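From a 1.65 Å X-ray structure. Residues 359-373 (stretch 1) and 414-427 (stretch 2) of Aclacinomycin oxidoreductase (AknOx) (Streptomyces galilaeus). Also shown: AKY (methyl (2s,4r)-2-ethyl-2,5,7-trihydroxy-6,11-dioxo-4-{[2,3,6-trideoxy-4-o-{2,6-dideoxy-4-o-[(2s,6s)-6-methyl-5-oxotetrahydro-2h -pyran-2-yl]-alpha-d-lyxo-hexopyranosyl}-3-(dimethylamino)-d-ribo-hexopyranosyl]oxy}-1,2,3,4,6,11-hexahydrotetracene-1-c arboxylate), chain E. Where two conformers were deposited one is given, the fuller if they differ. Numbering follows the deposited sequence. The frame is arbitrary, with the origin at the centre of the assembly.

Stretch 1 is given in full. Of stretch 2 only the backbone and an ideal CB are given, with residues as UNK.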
ATOM      1  N   ASP A 359       8.120  16.809   5.195  1.00 14.92           N
ATOM      2  CA  ASP A 359       7.007  16.319   4.390  1.00 16.25           C
ATOM      3  C   ASP A 359       7.441  15.859   2.996  1.00 18.21           C
ATOM      4  O   ASP A 359       6.591  15.319   2.275  1.00 16.47           O
ATOM      5  CB  ASP A 359       5.915  17.376   4.278  1.00 17.03           C
ATOM      6  CG  ASP A 359       6.340  18.601   3.492  1.00 20.83           C
ATOM      7  OD1 ASP A 359       5.472  19.444   3.173  1.00 19.24           O
ATOM      8  OD2 ASP A 359       7.543  18.764   3.206  1.00 27.65           O
ATOM      9  N   ARG A 360       8.708  16.051   2.652  1.00 16.11           N
ATOM     10  CA  ARG A 360       9.194  15.640   1.342  1.00 14.24           C
ATOM     11  C   ARG A 360       9.742  14.217   1.385  1.00 15.04           C
ATOM     12  O   ARG A 360      10.565  13.922   2.258  1.00 17.79           O
ATOM     13  CB  ARG A 360      10.276  16.600   0.831  1.00 14.05           C
ATOM     14  CG  ARG A 360       9.879  18.053   0.682  1.00 15.26           C
ATOM     15  CD  ARG A 360      10.763  18.719  -0.379  1.00 17.55           C
ATOM     16  NE  ARG A 360      10.130  19.878  -0.981  1.00 19.89           N
ATOM     17  CZ  ARG A 360       9.757  20.106  -2.224  1.00 16.89           C
ATOM     18  NH1 ARG A 360       9.192  21.272  -2.525  1.00 30.68           N
ATOM     19  NH2 ARG A 360       9.916  19.225  -3.196  1.00 11.50           N
ATOM     20  N   THR A 361       9.313  13.337   0.485  1.00 12.75           N
ATOM     21  CA  THR A 361       9.766  11.957   0.465  1.00  9.30           C
ATOM     22  C   THR A 361       9.996  11.399  -0.943  1.00 11.27           C
ATOM     23  O   THR A 361       9.416  11.818  -1.934  1.00 19.94           O
ATOM     24  CB  THR A 361       8.768  10.986   1.143  1.00 15.05           C
ATOM     25  OG1 THR A 361       7.575  10.950   0.333  1.00 15.79           O
ATOM     26  CG2 THR A 361       8.351  11.449   2.524  1.00 18.20           C
ATOM     27  N   LYS A 362      10.862  10.406  -1.006  1.00 11.74           N
ATOM     28  CA  LYS A 362      11.084   9.537  -2.142  1.00 11.32           C
ATOM     29  C   LYS A 362      11.184   8.098  -1.678  1.00 13.68           C
ATOM     30  O   LYS A 362      11.958   7.820  -0.754  1.00 19.18           O
ATOM     31  CB  LYS A 362      12.343   9.951  -2.918  1.00 10.37           C
ATOM     32  CG  LYS A 362      12.626   9.145  -4.172  1.00 12.71           C
ATOM     33  CD  LYS A 362      11.406   8.729  -4.952  1.00 13.49           C
ATOM     34  CE  LYS A 362      11.344   9.076  -6.424  1.00 13.05           C
ATOM     35  NZ  LYS A 362      10.547   8.046  -7.170  1.00  9.75           N
ATOM     36  N   SER A 363      10.423   7.166  -2.263  1.00 14.08           N
ATOM     37  CA  SER A 363      10.546   5.785  -1.792  1.00 12.60           C
ATOM     38  C   SER A 363      10.423   4.749  -2.898  1.00 13.83           C
ATOM     39  O   SER A 363       9.996   5.011  -4.028  1.00  9.66           O
ATOM     40  CB  SER A 363       9.521   5.485  -0.688  1.00 13.38           C
ATOM     41  OG  SER A 363       8.273   6.071  -0.991  1.00 18.10           O
ATOM     42  N   LYS A 364      10.851   3.526  -2.556  1.00 12.65           N
ATOM     43  CA  LYS A 364      10.898   2.408  -3.487  1.00 11.76           C
ATOM     44  C   LYS A 364      10.940   1.078  -2.752  1.00 15.16           C
ATOM     45  O   LYS A 364      11.699   0.883  -1.792  1.00 23.18           O
ATOM     46  CB  LYS A 364      12.096   2.492  -4.434  1.00 17.18           C
ATOM     47  CG  LYS A 364      13.230   3.332  -3.879  1.00 17.56           C
ATOM     48  CD  LYS A 364      14.366   3.415  -4.862  1.00 19.50           C
ATOM     49  CE  LYS A 364      13.946   3.373  -6.310  1.00 18.83           C
ATOM     50  NZ  LYS A 364      14.037   4.679  -7.016  1.00 14.78           N
ATOM     51  N   GLY A 365      10.124   0.137  -3.239  1.00 12.17           N
ATOM     52  CA  GLY A 365       9.983  -1.139  -2.598  1.00 12.49           C
ATOM     53  C   GLY A 365      10.409  -2.363  -3.362  1.00 10.35           C
ATOM     54  O   GLY A 365      11.025  -2.244  -4.428  1.00 12.38           O
ATOM     55  N   ALA A 366      10.071  -3.523  -2.794  1.00  5.93           N
ATOM     56  CA  ALA A 366      10.384  -4.833  -3.343  1.00  9.50           C
ATOM     57  C   ALA A 366       9.689  -5.975  -2.598  1.00 10.92           C
ATOM     58  O   ALA A 366       9.426  -5.923  -1.395  1.00 14.41           O
ATOM     59  CB  ALA A 366      11.893  -5.088  -3.318  1.00 13.32           C
ATOM     60  N   TYR A 367       9.391  -7.046  -3.320  1.00 12.53           N
ATOM     61  CA  TYR A 367       8.889  -8.312  -2.825  1.00 13.65           C
ATOM     62  C   TYR A 367      10.006  -9.360  -2.813  1.00 13.49           C
ATOM     63  O   TYR A 367      10.554  -9.669  -3.872  1.00 12.60           O
ATOM     64  CB  TYR A 367       7.747  -8.854  -3.691  1.00 14.49           C
ATOM     65  CG  TYR A 367       6.409  -8.189  -3.509  1.00 12.59           C
ATOM     66  CD1 TYR A 367       5.635  -8.456  -2.379  1.00 16.43           C
ATOM     67  CD2 TYR A 367       5.899  -7.304  -4.442  1.00 13.83           C
ATOM     68  CE1 TYR A 367       4.413  -7.852  -2.212  1.00 17.16           C
ATOM     69  CE2 TYR A 367       4.668  -6.684  -4.283  1.00 13.61           C
ATOM     70  CZ  TYR A 367       3.925  -6.970  -3.156  1.00 15.06           C
ATOM     71  OH  TYR A 367       2.700  -6.384  -2.948  1.00 21.39           O
ATOM     72  N   LEU A 368      10.381  -9.913  -1.658  1.00 10.83           N
ATOM     73  CA  LEU A 368      11.456 -10.902  -1.649  1.00 11.11           C
ATOM     74  C   LEU A 368      10.901 -12.327  -1.625  1.00 11.52           C
ATOM     75  O   LEU A 368      10.057 -12.645  -0.784  1.00 15.35           O
ATOM     76  CB  LEU A 368      12.397 -10.763  -0.448  1.00 12.05           C
ATOM     77  CG  LEU A 368      13.023  -9.404  -0.151  1.00 15.42           C
ATOM     78  CD1 LEU A 368      13.878  -9.429   1.116  1.00 11.92           C
ATOM     79  CD2 LEU A 368      13.847  -8.917  -1.325  1.00 11.68           C
ATOM     80  N   ARG A 369      11.395 -13.191  -2.493  1.00 15.18           N
ATOM     81  CA  ARG A 369      11.012 -14.595  -2.465  0.59 15.80           C
ATOM     82  C   ARG A 369      11.923 -15.410  -1.558  1.00 14.81           C
ATOM     83  O   ARG A 369      11.513 -16.445  -1.027  1.00 19.91           O
ATOM     84  CB  ARG A 369      11.047 -15.218  -3.856  0.59 17.81           C
ATOM     85  CG  ARG A 369       9.757 -15.089  -4.643  0.59 20.39           C
ATOM     86  CD  ARG A 369       9.909 -15.835  -5.973  0.59 21.58           C
ATOM     87  NE  ARG A 369       9.281 -17.153  -5.901  0.59 23.21           N
ATOM     88  CZ  ARG A 369       9.787 -18.267  -6.443  0.59 23.45           C
ATOM     89  NH1 ARG A 369      11.003 -18.286  -7.088  0.59 28.07           N
ATOM     90  NH2 ARG A 369       9.083 -19.390  -6.297  0.59 20.10           N
ATOM     91  N   LYS A 370      13.147 -14.921  -1.417  1.00 13.21           N
ATOM     92  CA  LYS A 370      14.172 -15.512  -0.563  1.00 13.34           C
ATOM     93  C   LYS A 370      14.959 -14.401   0.126  1.00 16.08           C
ATOM     94  O   LYS A 370      14.951 -13.262  -0.343  1.00 15.55           O
ATOM     95  CB  LYS A 370      15.114 -16.395  -1.377  1.00 15.26           C
ATOM     96  CG  LYS A 370      14.504 -17.658  -1.938  1.00 15.27           C
ATOM     97  CD  LYS A 370      15.130 -18.089  -3.265  1.00 17.45           C
ATOM     98  CE  LYS A 370      16.103 -19.238  -3.184  1.00 18.23           C
ATOM     99  NZ  LYS A 370      15.664 -20.519  -3.813  1.00 19.86           N
ATOM    100  N   PRO A 371      15.636 -14.693   1.234  1.00 16.22           N
ATOM    101  CA  PRO A 371      16.293 -13.629   2.008  1.00 17.29           C
ATOM    102  C   PRO A 371      17.328 -12.857   1.191  1.00 16.39           C
ATOM    103  O   PRO A 371      17.730 -13.316   0.124  1.00 18.51           O
ATOM    104  CB  PRO A 371      17.009 -14.417   3.107  1.00 18.24           C
ATOM    105  CG  PRO A 371      16.245 -15.689   3.232  1.00 16.46           C
ATOM    106  CD  PRO A 371      15.859 -16.021   1.817  1.00 15.14           C
ATOM    107  N   TRP A 372      17.776 -11.695   1.664  1.00 16.70           N
ATOM    108  CA  TRP A 372      18.870 -10.968   1.031  1.00 16.87           C
ATOM    109  C   TRP A 372      20.108 -11.862   0.911  1.00 20.47           C
ATOM    110  O   TRP A 372      20.201 -12.871   1.621  1.00 22.83           O
ATOM    111  CB  TRP A 372      19.241  -9.746   1.848  1.00 18.07           C
ATOM    112  CG  TRP A 372      18.221  -8.691   2.099  1.00 20.75           C
ATOM    113  CD1 TRP A 372      17.675  -8.330   3.302  1.00 21.48           C
ATOM    114  CD2 TRP A 372      17.614  -7.837   1.126  1.00 19.54           C
ATOM    115  NE1 TRP A 372      16.769  -7.309   3.122  1.00 17.35           N
ATOM    116  CE2 TRP A 372      16.713  -6.990   1.800  1.00 18.32           C
ATOM    117  CE3 TRP A 372      17.763  -7.732  -0.263  1.00 16.66           C
ATOM    118  CZ2 TRP A 372      15.950  -6.029   1.135  1.00 17.03           C
ATOM    119  CZ3 TRP A 372      17.004  -6.779  -0.910  1.00 14.64           C
ATOM    120  CH2 TRP A 372      16.120  -5.947  -0.223  1.00 15.73           C
ATOM    121  N   THR A 373      21.061 -11.509   0.053  1.00 19.99           N
ATOM    122  CA  THR A 373      22.308 -12.256  -0.019  1.00 20.78           C
ATOM    123  C   THR A 373      23.304 -11.752   1.025  1.00 20.99           C
ATOM    124  O   THR A 373      23.040 -10.737   1.664  1.00 14.06           O
ATOM    125  CB  THR A 373      22.940 -12.159  -1.421  1.00 21.23           C
ATOM    126  OG1 THR A 373      24.229 -12.779  -1.383  1.00 26.74           O
ATOM    127  CG2 THR A 373      23.207 -10.737  -1.879  1.00 14.11           C
ATOM    128  N   UNK A 414      -0.599 -10.139  -8.208  1.00 11.90           N
ATOM    129  CA  UNK A 414       0.085 -11.342  -8.659  1.00 14.29           C
ATOM    130  C   UNK A 414       1.028 -11.917  -7.614  1.00 13.23           C
ATOM    131  O   UNK A 414       1.161 -13.133  -7.488  1.00 16.88           O
ATOM    132  CB  UNK A 414       0.865 -11.043  -9.941  1.00 14.29           C
ATOM    133  N   UNK A 415       1.689 -11.054  -6.864  1.00 14.70           N
ATOM    134  CA  UNK A 415       2.759 -11.511  -5.977  1.00 14.66           C
ATOM    135  C   UNK A 415       2.237 -12.414  -4.876  1.00 13.76           C
ATOM    136  O   UNK A 415       1.911 -11.977  -3.785  1.00 11.67           O
ATOM    137  CB  UNK A 415       3.483 -10.313  -5.360  1.00 14.66           C
ATOM    138  N   UNK A 416       2.146 -13.718  -5.153  1.00 14.15           N
ATOM    139  CA  UNK A 416       1.593 -14.624  -4.148  1.00 16.56           C
ATOM    140  C   UNK A 416       2.592 -15.668  -3.682  1.00 12.48           C
ATOM    141  O   UNK A 416       2.198 -16.782  -3.346  1.00 10.88           O
ATOM    142  CB  UNK A 416       0.350 -15.322  -4.703  1.00 16.56           C
ATOM    143  N   UNK A 417       3.887 -15.351  -3.623  1.00 11.17           N
ATOM    144  CA  UNK A 417       4.820 -16.357  -3.066  1.00 11.65           C
ATOM    145  C   UNK A 417       6.079 -15.625  -2.584  1.00 13.02           C
ATOM    146  O   UNK A 417       7.191 -16.028  -2.908  1.00 15.64           O
ATOM    147  CB  UNK A 417       5.174 -17.425  -4.102  1.00 11.65           C
ATOM    148  N   UNK A 418       5.827 -14.566  -1.819  1.00  9.40           N
ATOM    149  CA  UNK A 418       6.866 -13.779  -1.175  1.00 10.92           C
ATOM    150  C   UNK A 418       6.790 -13.938   0.346  1.00 15.77           C
ATOM    151  O   UNK A 418       5.719 -14.199   0.901  1.00 16.72           O
ATOM    152  CB  UNK A 418       6.741 -12.306  -1.568  1.00 10.92           C
ATOM    153  N   UNK A 419       7.945 -13.776   1.005  1.00 14.65           N
ATOM    154  CA  UNK A 419       8.061 -14.018   2.438  1.00 12.35           C
ATOM    155  C   UNK A 419       8.240 -12.714   3.205  1.00 15.69           C
ATOM    156  O   UNK A 419       7.944 -12.646   4.405  1.00 12.78           O
ATOM    157  CB  UNK A 419       9.231 -14.961   2.725  1.00 12.35           C
ATOM    158  N   UNK A 420       8.742 -11.687   2.518  1.00 13.66           N
ATOM    159  CA  UNK A 420       8.994 -10.379   3.091  1.00 14.09           C
ATOM    160  C   UNK A 420       8.794  -9.260   2.079  1.00 13.82           C
ATOM    161  O   UNK A 420       9.117  -9.430   0.907  1.00 11.93           O
ATOM    162  CB  UNK A 420      10.415 -10.322   3.657  1.00 14.09           C
ATOM    163  N   UNK A 421       8.270  -8.119   2.513  1.00 13.08           N
ATOM    164  CA  UNK A 421       8.155  -6.947   1.649  1.00 17.63           C
ATOM    165  C   UNK A 421       9.073  -5.828   2.143  1.00 15.48           C
ATOM    166  O   UNK A 421       9.155  -5.607   3.354  1.00 13.67           O
ATOM    167  CB  UNK A 421       6.705  -6.461   1.594  1.00 17.63           C
ATOM    168  N   UNK A 422       9.716  -5.101   1.237  1.00 12.00           N
ATOM    169  CA  UNK A 422      10.599  -4.019   1.697  1.00 14.01           C
ATOM    170  C   UNK A 422      10.185  -2.684   1.098  1.00 13.35           C
ATOM    171  O   UNK A 422       9.696  -2.603  -0.025  1.00 16.92           O
ATOM    172  CB  UNK A 422      12.054  -4.322   1.336  1.00 14.01           C
ATOM    173  N   UNK A 423      10.351  -1.606   1.849  1.00 11.05           N
ATOM    174  CA  UNK A 423      10.052  -0.249   1.404  1.00 11.25           C
ATOM    175  C   UNK A 423      11.197   0.682   1.776  1.00 14.83           C
ATOM    176  O   UNK A 423      11.436   0.874   2.971  1.00 19.45           O
ATOM    177  CB  UNK A 423       8.739   0.246   2.013  1.00 11.25           C
ATOM    178  N   UNK A 424      11.891   1.253   0.793  1.00 14.74           N
ATOM    179  CA  UNK A 424      13.010   2.134   1.157  1.00 15.54           C
ATOM    180  C   UNK A 424      12.701   3.587   0.825  1.00 16.04           C
ATOM    181  O   UNK A 424      12.084   3.888  -0.197  1.00 16.19           O
ATOM    182  CB  UNK A 424      14.289   1.699   0.439  1.00 15.54           C
ATOM    183  N   UNK A 425      13.154   4.472   1.715  1.00 14.24           N
ATOM    184  CA  UNK A 425      12.852   5.880   1.587  1.00 14.05           C
ATOM    185  C   UNK A 425      13.954   6.802   2.111  1.00 15.52           C
ATOM    186  O   UNK A 425      14.844   6.359   2.829  1.00 18.59           O
ATOM    187  CB  UNK A 425      11.544   6.181   2.321  1.00 14.05           C
ATOM    188  N   UNK A 426      13.804   8.043   1.705  1.00 11.13           N
ATOM    189  CA  UNK A 426      14.433   9.261   2.154  1.00 16.44           C
ATOM    190  C   UNK A 426      13.304  10.262   2.424  1.00 16.79           C
ATOM    191  O   UNK A 426      12.357  10.348   1.635  1.00 15.59           O
ATOM    192  CB  UNK A 426      15.438   9.789   1.128  1.00 16.44           C
ATOM    193  N   UNK A 427      13.445  10.950   3.523  1.00 14.44           N
ATOM    194  CA  UNK A 427      12.478  11.893   4.052  1.00 15.60           C
ATOM    195  C   UNK A 427      13.205  13.161   4.476  1.00 15.19           C
ATOM    196  O   UNK A 427      14.247  13.013   5.127  1.00 18.85           O
ATOM    197  CB  UNK A 427      11.703  11.287   5.224  1.00 15.60           C
TER
HETATM  198  O15 AKY E 601       3.700  -0.408   3.606  0.68 19.00           O
HETATM  199  C42 AKY E 601       3.864   0.664   4.217  0.68 18.15           C
HETATM  200  C40 AKY E 601       3.832   0.604   5.763  0.68 20.21           C
HETATM  201  C38 AKY E 601       4.145   1.873   6.446  0.68 21.14           C
HETATM  202  C39 AKY E 601       4.417   1.991   3.553  0.68 19.78           C
HETATM  203  C41 AKY E 601       5.319   2.268   2.598  0.68 28.90           C
HETATM  204  O14 AKY E 601       4.211   3.160   4.310  0.68 19.65           O
HETATM  205  C37 AKY E 601       4.667   3.016   5.649  0.68 19.03           C
HETATM  206  O13 AKY E 601       4.527   4.192   6.405  0.68 16.38           O
HETATM  207  C35 AKY E 601       5.585   5.100   6.319  0.68 17.83           C
HETATM  208  C34 AKY E 601       6.450   5.126   7.584  0.68 14.14           C
HETATM  209  C36 AKY E 601       6.492   3.861   8.247  0.68 10.85           C
HETATM  210  O11 AKY E 601       6.083   6.224   8.582  0.68 17.33           O
HETATM  211  C33 AKY E 601       5.116   6.478   5.885  0.68 18.12           C
HETATM  212  O12 AKY E 601       4.301   6.558   4.606  0.68 18.15           O
HETATM  213  C32 AKY E 601       4.666   7.281   6.935  0.68 20.68           C
HETATM  214  C31 AKY E 601       5.677   7.513   7.886  0.68 21.39           C
HETATM  215  O7  AKY E 601      10.617  10.703  10.644  0.68 30.98           O
HETATM  216  C7  AKY E 601      10.327  12.016  11.123  0.68 27.62           C
HETATM  217  C8  AKY E 601       9.537  11.924  12.371  0.68 29.31           C
HETATM  218  C9  AKY E 601      10.442  11.663  13.547  0.68 27.74           C
HETATM  219  O9  AKY E 601      11.245  10.591  13.191  0.68 23.87           O
HETATM  220  C13 AKY E 601       9.603  11.435  14.752  0.68 27.33           C
HETATM  221  C14 AKY E 601       8.779  10.191  14.414  0.68 19.43           C
HETATM  222  C20 AKY E 601      11.651  12.672  11.352  0.68 24.55           C
HETATM  223  C19 AKY E 601      12.149  13.028  12.608  0.68 24.05           C
HETATM  224  C10 AKY E 601      11.220  12.899  13.790  0.68 24.52           C
HETATM  225  C11 AKY E 601      13.371  13.690  12.727  0.68 20.26           C
HETATM  226  C18 AKY E 601      14.109  14.021  11.591  0.68 18.40           C
HETATM  227  C17 AKY E 601      13.623  13.678  10.323  0.68 17.54           C
HETATM  228  C6  AKY E 601      12.411  13.002  10.230  0.68 21.21           C
HETATM  229  O6  AKY E 601      11.912  12.662   9.023  0.68 14.26           O
HETATM  230  C12 AKY E 601      15.318  14.741  11.730  0.68 18.55           C
HETATM  231  O3  AKY E 601      15.776  15.048  12.852  0.68 26.45           O
HETATM  232  C15 AKY E 601      16.022  15.133  10.565  0.68 14.28           C
HETATM  233  C1  AKY E 601      17.176  15.904  10.697  0.68 13.08           C
HETATM  234  C2  AKY E 601      17.883  16.361   9.584  0.68 13.73           C
HETATM  235  C3  AKY E 601      17.408  16.016   8.319  0.68 14.57           C
HETATM  236  C16 AKY E 601      15.532  14.794   9.284  0.68 16.66           C
HETATM  237  C5  AKY E 601      14.330  14.063   9.160  0.68 16.19           C
HETATM  238  O5  AKY E 601      13.793  13.761   8.076  0.68 11.24           O
HETATM  239  C4  AKY E 601      16.256  15.247   8.171  0.68 17.91           C
HETATM  240  O4  AKY E 601      15.846  14.962   6.908  0.68 17.83           O
HETATM  241  O18 AKY E 601       6.853   8.185   7.406  0.68 29.94           O
HETATM  242  C45 AKY E 601       9.883  10.404   9.448  0.68 33.76           C
HETATM  243  C43 AKY E 601      10.320  14.132  13.780  0.68 26.00           C
HETATM  244  O16 AKY E 601       9.967  14.666  12.723  0.68 35.03           O
HETATM  245  O17 AKY E 601       9.902  14.697  14.950  0.68 25.78           O
HETATM  246  C44 AKY E 601      10.385  16.046  14.977  0.68 31.42           C
HETATM  247  O19 AKY E 601       8.501  10.633   9.568  0.68 34.50           O
HETATM  248  C47 AKY E 601       9.188   8.454   7.998  0.68 34.13           C
HETATM  249  N11 AKY E 601       9.528   8.445   6.563  0.68 32.00           N
HETATM  250  C52 AKY E 601      10.016   7.251   5.965  0.68 17.56           C
HETATM  251  C51 AKY E 601       8.771   9.279   5.691  0.68 38.26           C
HETATM  252  C46 AKY E 601      10.155   8.953   9.064  0.68 33.72           C
HETATM  253  C48 AKY E 601       7.738   8.615   8.457  0.68 33.41           C
HETATM  254  C49 AKY E 601       7.445  10.073   8.769  0.68 34.43           C
HETATM  255  C50 AKY E 601       6.668  10.941   7.772  0.68 32.63           C

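Positions 414 and 416 have nothing of stretch 1 near their ideal CB and are left free; they are Ala 414 and Arg 416. The ideal CB of position 415 points toward stretch 1 and lies 4.0 Å from Tyr 367 CD2. A chain with methylene carbon beyond CB could cover that ring, and Gln 415 does so: its CG lies over one face, 3.8 Å from the centroid, a CH-pi contact.

At 417 the ideal CB is 4.5 Å from Arg 369 NE. A guanidinium so near invites an acid. Asp 417 answers it: its OD1 lies 2.9 Å from Arg 369 NH2, a salt bridge.

Position 418 puts its CB 3.4 Å from Leu 368 O, which favours something small, and Ser 418 fits. At 419 the CB points sideways, but a longer apolar chain could reach Pro 371. Ile 419 does, CD1 to Pro 371 CD at 4.2 Å, while its backbone N donates to Leu 368 O at 3.0 Å.

From 420 the strand pairs antiparallel with 360-368, and its side chains alternate between faces. Positions 420, 422, 424 and 426 share the face of Leu 368, Ala 366, Lys 364 and Lys 362. Near Leu 368, 420 suits an aliphatic residue; Ile 420 brings CG2 to 4.3 Å from Leu 368 CD1. At 422 the small Ala 366 leaves room, bordered by Leu 368 and Trp 372, for a modest branched chain. Val 422 meets Ala 366 CB with CG2 at 3.8 Å and Trp 372 CZ2 with CG1 at 3.6 Å. A long, flexible apolar chain at 424 could extend to the same indole, and Met 424 places CE 4.1 Å from Trp 372 CH2. At 426, stretch 1 makes no demand, and small or larger residues could serve; Ala 426 pairs through its backbone, its N donating to Lys 362 O at 3.1 Å.

On the face of Tyr 367, Gly 365, Ser 363 and Thr 361, the Tyr 367 hydroxyl could meet a long polar chain from 421: Lys 421 NZ donates to Tyr 367 OH at a very short 2.5 Å. Opposite 423 is Gly 365, without a side chain, and the ligand lies on this face, so a large flat group is plausible. Trp 423 sets CZ2 3.1 Å from Ser 363 OG and has AKY C41 over one ring face. At 425, with Ser 363 CB 3.7 Å from the ideal CB, a small residue suits; Ser 425 brings OG to 3.0 Å from AKY C52. Position 427 faces Thr 361 CG2 and the ligand amine, favouring a methyl plus a hydroxyl. Thr 427 supplies both: CG2 lies 3.7 Å from Thr 361 CG2, and OG1 hydrogen-bonds AKY N11 at 2.9 Å.

Stretch 2 414-427: AQRDSIIKVWMSAT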
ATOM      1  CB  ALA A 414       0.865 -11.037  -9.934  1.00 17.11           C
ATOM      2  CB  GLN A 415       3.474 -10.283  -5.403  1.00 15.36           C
ATOM      3  CG  GLN A 415       4.297  -9.537  -6.441  1.00 17.14           C
ATOM      4  CD  GLN A 415       3.543  -8.429  -7.146  1.00 20.81           C
ATOM      5  OE1 GLN A 415       4.099  -7.728  -8.007  1.00 21.23           O
ATOM      6  NE2 GLN A 415       2.271  -8.229  -6.795  1.00 12.90           N
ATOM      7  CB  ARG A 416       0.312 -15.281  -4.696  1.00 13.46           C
ATOM      8  CG  ARG A 416      -0.746 -14.242  -5.048  1.00 10.37           C
ATOM      9  CD  ARG A 416      -1.340 -13.542  -3.828  1.00  9.03           C
ATOM     10  NE  ARG A 416      -2.530 -12.782  -4.225  1.00 14.04           N
ATOM     11  CZ  ARG A 416      -3.566 -12.534  -3.425  1.00 14.78           C
ATOM     12  NH1 ARG A 416      -3.562 -12.983  -2.182  1.00 12.41           N
ATOM     13  NH2 ARG A 416      -4.599 -11.834  -3.891  1.00 13.47           N
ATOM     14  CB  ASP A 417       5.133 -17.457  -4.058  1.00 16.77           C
ATOM     15  CG  ASP A 417       6.048 -18.566  -3.593  1.00 16.65           C
ATOM     16  OD1 ASP A 417       7.021 -18.896  -4.308  1.00 21.53           O
ATOM     17  OD2 ASP A 417       5.857 -19.154  -2.506  1.00 16.66           O
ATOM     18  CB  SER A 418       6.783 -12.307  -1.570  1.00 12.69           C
ATOM     19  OG  SER A 418       7.113 -12.149  -2.947  1.00 13.22           O
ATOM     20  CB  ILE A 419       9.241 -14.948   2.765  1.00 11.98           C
ATOM     21  CG1 ILE A 419      10.619 -14.311   2.591  1.00 11.92           C
ATOM     22  CG2 ILE A 419       9.165 -16.245   1.958  1.00 15.16           C
ATOM     23  CD1 ILE A 419      11.772 -15.300   2.634  1.00 11.00           C
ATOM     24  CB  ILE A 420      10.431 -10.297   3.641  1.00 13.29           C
ATOM     25  CG1 ILE A 420      10.724 -11.254   4.799  1.00 13.98           C
ATOM     26  CG2 ILE A 420      10.770  -8.876   4.068  1.00 11.82           C
ATOM     27  CD1 ILE A 420      12.168 -11.699   4.873  1.00 14.85           C
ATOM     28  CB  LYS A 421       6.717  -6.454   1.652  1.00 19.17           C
ATOM     29  CG  LYS A 421       6.087  -6.312   0.271  1.00 21.03           C
ATOM     30  CD  LYS A 421       5.078  -5.176   0.342  1.00 20.47           C
ATOM     31  CE  LYS A 421       3.671  -5.768   0.350  1.00 19.59           C
ATOM     32  NZ  LYS A 421       2.797  -5.265  -0.722  1.00 15.41           N
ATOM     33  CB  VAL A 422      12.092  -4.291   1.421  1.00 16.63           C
ATOM     34  CG1 VAL A 422      12.391  -5.788   1.407  1.00 11.51           C
ATOM     35  CG2 VAL A 422      12.568  -3.678   0.118  1.00 22.98           C
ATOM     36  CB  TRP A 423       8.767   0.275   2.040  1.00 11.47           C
ATOM     37  CG  TRP A 423       8.261   1.605   1.553  1.00 14.54           C
ATOM     38  CD1 TRP A 423       7.807   1.869   0.295  1.00 12.09           C
ATOM     39  CD2 TRP A 423       8.155   2.830   2.289  1.00 15.77           C
ATOM     40  NE1 TRP A 423       7.426   3.187   0.209  1.00 17.06           N
ATOM     41  CE2 TRP A 423       7.629   3.801   1.420  1.00 16.23           C
ATOM     42  CE3 TRP A 423       8.453   3.214   3.603  1.00 13.42           C
ATOM     43  CZ2 TRP A 423       7.393   5.116   1.807  1.00 18.33           C
ATOM     44  CZ3 TRP A 423       8.217   4.516   3.990  1.00 15.94           C
ATOM     45  CH2 TRP A 423       7.690   5.468   3.102  1.00 17.36           C
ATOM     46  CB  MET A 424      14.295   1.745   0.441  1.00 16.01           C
ATOM     47  CG  MET A 424      14.541   0.247   0.385  1.00 19.56           C
ATOM     48  SD  MET A 424      16.114  -0.063  -0.449  1.00 21.00           S
ATOM     49  CE  MET A 424      16.283  -1.812  -0.129  1.00 16.67           C
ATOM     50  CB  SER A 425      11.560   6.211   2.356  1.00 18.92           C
ATOM     51  OG  SER A 425      11.790   6.130   3.758  1.00 21.77           O
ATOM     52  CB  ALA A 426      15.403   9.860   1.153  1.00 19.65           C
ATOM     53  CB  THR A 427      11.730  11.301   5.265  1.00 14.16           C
ATOM     54  OG1 THR A 427      11.380   9.945   4.965  1.00 18.26           O
ATOM     55  CG2 THR A 427      10.469  12.101   5.528  1.00 11.09           C
TER
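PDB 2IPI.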